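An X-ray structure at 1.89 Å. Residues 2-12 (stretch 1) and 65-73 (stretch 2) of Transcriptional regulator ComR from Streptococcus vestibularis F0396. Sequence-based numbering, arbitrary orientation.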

# COMPACT_ATOMS: atom_id res chain seq x y z
N SER A 2 19.59 -23.41 3.27
CA SER A 2 18.15 -23.17 3.18
C SER A 2 17.70 -23.21 1.72
O SER A 2 18.53 -23.23 0.81
CB SER A 2 17.78 -21.82 3.81
OG SER A 2 18.39 -20.74 3.10
N ILE A 3 16.38 -23.23 1.52
CA ILE A 3 15.78 -23.12 0.20
C ILE A 3 16.24 -21.81 -0.49
O ILE A 3 16.56 -21.81 -1.69
CB ILE A 3 14.25 -23.16 0.31
CG1 ILE A 3 13.80 -24.57 0.70
CG2 ILE A 3 13.59 -22.72 -0.99
CD1 ILE A 3 12.35 -24.63 1.11
N LYS A 4 16.31 -20.72 0.27
CA LYS A 4 16.79 -19.45 -0.28
C LYS A 4 18.25 -19.56 -0.78
O LYS A 4 18.58 -19.08 -1.87
CB LYS A 4 16.65 -18.33 0.76
CG LYS A 4 15.23 -17.84 0.97
CD LYS A 4 15.17 -16.59 1.86
CE LYS A 4 14.92 -16.93 3.33
NZ LYS A 4 16.22 -16.98 4.08
N ASP A 5 19.11 -20.19 0.02
CA ASP A 5 20.51 -20.41 -0.36
C ASP A 5 20.61 -21.22 -1.65
O ASP A 5 21.38 -20.87 -2.54
CB ASP A 5 21.29 -21.14 0.73
CG ASP A 5 21.49 -20.31 1.99
OD1 ASP A 5 21.47 -19.06 1.91
OD2 ASP A 5 21.67 -20.93 3.06
N SER A 6 19.85 -22.31 -1.74
CA SER A 6 20.02 -23.23 -2.87
C SER A 6 19.48 -22.61 -4.15
O SER A 6 20.14 -22.66 -5.20
CB SER A 6 19.34 -24.58 -2.59
OG SER A 6 17.96 -24.38 -2.32
N ILE A 7 18.30 -22.01 -4.07
CA ILE A 7 17.74 -21.31 -5.22
C ILE A 7 18.64 -20.14 -5.65
O ILE A 7 18.99 -20.04 -6.83
CB ILE A 7 16.31 -20.80 -4.91
CG1 ILE A 7 15.35 -21.99 -4.78
CG2 ILE A 7 15.82 -19.86 -6.00
CD1 ILE A 7 13.96 -21.61 -4.34
N GLY A 8 19.03 -19.28 -4.72
CA GLY A 8 19.98 -18.21 -5.04
C GLY A 8 21.25 -18.70 -5.76
O GLY A 8 21.69 -18.12 -6.75
N LEU A 9 21.84 -19.79 -5.28
CA LEU A 9 23.06 -20.29 -5.90
C LEU A 9 22.80 -20.88 -7.29
O LEU A 9 23.64 -20.76 -8.17
CB LEU A 9 23.73 -21.33 -5.00
CG LEU A 9 25.00 -21.99 -5.53
CD1 LEU A 9 26.17 -20.99 -5.62
CD2 LEU A 9 25.34 -23.19 -4.66
N ARG A 10 21.64 -21.49 -7.50
CA ARG A 10 21.32 -22.00 -8.83
C ARG A 10 21.18 -20.87 -9.84
O ARG A 10 21.65 -20.97 -10.97
CB ARG A 10 20.03 -22.82 -8.81
CG ARG A 10 20.28 -24.28 -8.49
CD ARG A 10 19.00 -25.06 -8.49
NE ARG A 10 18.97 -26.02 -7.39
CZ ARG A 10 18.22 -25.90 -6.29
NH1 ARG A 10 18.28 -26.84 -5.35
NH2 ARG A 10 17.40 -24.86 -6.14
N ILE A 11 20.52 -19.80 -9.42
CA ILE A 11 20.37 -18.63 -10.25
C ILE A 11 21.73 -18.02 -10.56
O ILE A 11 22.04 -17.71 -11.72
CB ILE A 11 19.47 -17.59 -9.58
CG1 ILE A 11 18.01 -18.08 -9.56
CG2 ILE A 11 19.58 -16.26 -10.29
CD1 ILE A 11 17.09 -17.25 -8.64
N LYS A 12 22.52 -17.84 -9.51
CA LYS A 12 23.83 -17.24 -9.65
C LYS A 12 24.75 -18.08 -10.53
O LYS A 12 25.50 -17.53 -11.36
CB LYS A 12 24.47 -17.03 -8.27
CG LYS A 12 25.84 -16.35 -8.32
CD LYS A 12 26.24 -15.85 -6.94
CE LYS A 12 27.50 -16.52 -6.43
NZ LYS A 12 28.73 -15.85 -6.94
N ASP A 65 13.44 -25.51 -13.90
CA ASP A 65 14.90 -25.71 -14.03
C ASP A 65 15.65 -25.06 -12.88
O ASP A 65 16.53 -25.66 -12.28
CB ASP A 65 15.45 -25.13 -15.35
CG ASP A 65 14.88 -25.81 -16.59
OD1 ASP A 65 14.23 -26.87 -16.44
OD2 ASP A 65 15.11 -25.28 -17.72
N LEU A 66 15.32 -23.80 -12.60
CA LEU A 66 16.06 -23.03 -11.61
C LEU A 66 15.77 -23.54 -10.20
O LEU A 66 16.54 -23.32 -9.27
CB LEU A 66 15.69 -21.55 -11.70
CG LEU A 66 16.23 -20.79 -12.91
CD1 LEU A 66 15.77 -19.36 -12.84
CD2 LEU A 66 17.75 -20.88 -12.99
N LEU A 67 14.62 -24.19 -10.04
CA LEU A 67 14.23 -24.62 -8.70
C LEU A 67 14.79 -26.00 -8.35
O LEU A 67 14.97 -26.29 -7.17
CB LEU A 67 12.71 -24.65 -8.57
CG LEU A 67 11.98 -23.32 -8.65
CD1 LEU A 67 10.46 -23.57 -8.70
CD2 LEU A 67 12.37 -22.46 -7.46
N ASP A 68 15.08 -26.82 -9.36
CA ASP A 68 15.32 -28.25 -9.15
C ASP A 68 14.14 -28.81 -8.37
O ASP A 68 13.01 -28.83 -8.88
CB ASP A 68 16.64 -28.50 -8.41
CG ASP A 68 17.38 -29.72 -8.93
OD1 ASP A 68 16.72 -30.69 -9.36
OD2 ASP A 68 18.63 -29.72 -8.91
N HIS A 69 14.36 -29.23 -7.13
CA HIS A 69 13.23 -29.74 -6.34
C HIS A 69 12.67 -28.70 -5.36
O HIS A 69 11.61 -28.93 -4.76
CB HIS A 69 13.64 -31.00 -5.57
CG HIS A 69 14.24 -32.07 -6.44
ND1 HIS A 69 15.10 -33.03 -5.95
CD2 HIS A 69 14.10 -32.32 -7.76
CE1 HIS A 69 15.47 -33.83 -6.93
NE2 HIS A 69 14.88 -33.42 -8.04
N ASP A 70 13.37 -27.58 -5.20
CA ASP A 70 12.93 -26.51 -4.30
C ASP A 70 11.65 -25.87 -4.81
O ASP A 70 11.35 -25.93 -6.00
CB ASP A 70 14.01 -25.42 -4.16
CG ASP A 70 15.26 -25.92 -3.46
OD1 ASP A 70 15.11 -26.63 -2.44
OD2 ASP A 70 16.38 -25.59 -3.91
N ARG A 71 10.89 -25.25 -3.90
CA ARG A 71 9.64 -24.57 -4.27
C ARG A 71 9.60 -23.14 -3.76
O ARG A 71 10.31 -22.79 -2.82
CB ARG A 71 8.45 -25.35 -3.74
CG ARG A 71 8.49 -26.82 -4.09
CD ARG A 71 7.77 -27.66 -3.05
NE ARG A 71 6.33 -27.46 -3.09
CZ ARG A 71 5.54 -27.48 -2.03
NH1 ARG A 71 6.05 -27.67 -0.82
NH2 ARG A 71 4.23 -27.30 -2.16
N ILE A 72 8.77 -22.31 -4.39
CA ILE A 72 8.52 -20.95 -3.94
C ILE A 72 7.04 -20.68 -3.72
O ILE A 72 6.63 -19.53 -3.53
CB ILE A 72 9.03 -19.89 -4.93
CG1 ILE A 72 8.41 -20.15 -6.31
CG2 ILE A 72 10.54 -19.89 -4.97
CD1 ILE A 72 8.60 -19.00 -7.27
N GLU A 73 6.23 -21.73 -3.75
CA GLU A 73 4.79 -21.52 -3.64
C GLU A 73 4.34 -21.30 -2.20
O GLU A 73 4.91 -21.82 -1.23
CB GLU A 73 4.02 -22.68 -4.27
CG GLU A 73 3.96 -23.93 -3.44
CD GLU A 73 3.32 -25.07 -4.21
OE1 GLU A 73 3.49 -25.10 -5.44
OE2 GLU A 73 2.65 -25.92 -3.58
O HOH W 1 20.76 -28.23 -7.62

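Packing of the N-terminal helix of ComR (stretch 1) against the end of a second helix and the segment that follows it (stretch 2). Residues 3-12 form a regular helix, and stretch 2 runs past it in the reverse sense: the closest CA pairs are Arg10 with Leu66, Ile7 with Leu67 and Ile3 with Asp70, at 6.0, 5.9 and 6.3 Å. Together the stretches bury 466 Å². Asp65, in the last helical turn, makes no contact with stretch 1. Leu66 is buried, and the end of its side chain turns to Ile11, with CD1 of Leu66 4.2 Å from CG1 of Ile11, a loose apolar contact. Leu66 O lies 3.1 Å from CD of Arg10, so the aliphatic part of the arginine runs close to the helix end. The CA-to-CB bond of Leu67 points away from stretch 1, yet its m,t rotamer brings CD2 back to within 3.6 Å of CD1 of Ile7. Leu67 O accepts the backbone hydrogen bond from Asp70 N (2.8 Å) that closes a type II' turn. Leu67 O also sits 3.0 Å from NH2 of Arg10, but over the guanidinium face, where the angle is too poor for a hydrogen bond. Asp68 leaves the helix with positive phi, as the second position of a II' turn requires. Asp68 CB also lies over the guanidinium, 3.6 Å from NE of Arg10. The carboxylate oxygen OD2 of Asp68 is 4.0 Å from NE of Arg10 and well out of the guanidinium plane, so the direct attraction is one of charge alone; a water completes the link, accepting from Arg10 NE and donating to Asp68 OD2, both at 2.9 Å. Asp70 is the polar centre of the contact. Asp70 OD2 lies near the guanidinium plane and accepts from both NH1 (2.7 Å) and NH2 (2.6 Å) of Arg10, forming a salt bridge in which one oxygen is shared by two nitrogens. Asp70 OD2 also accepts a short 2.5 Å hydrogen bond from OG of Ser6, one helical turn before Arg10. The CB of Asp70 meanwhile rests 3.7 Å from CG1 of Ile7. The CA-to-CB bond of Arg71 points away from stretch 1, and Arg71 NH2 forms a salt bridge with Glu73 OE2 (2.5 Å), although the hydrogen bond within it is weak; Arg71 O approaches CG2 of Ile3 at 3.8 Å. Ile72 closes the apolar patch: Ile72 CG2 lies 3.9 Å from CD1 of Ile7, the methyl that also meets Leu67.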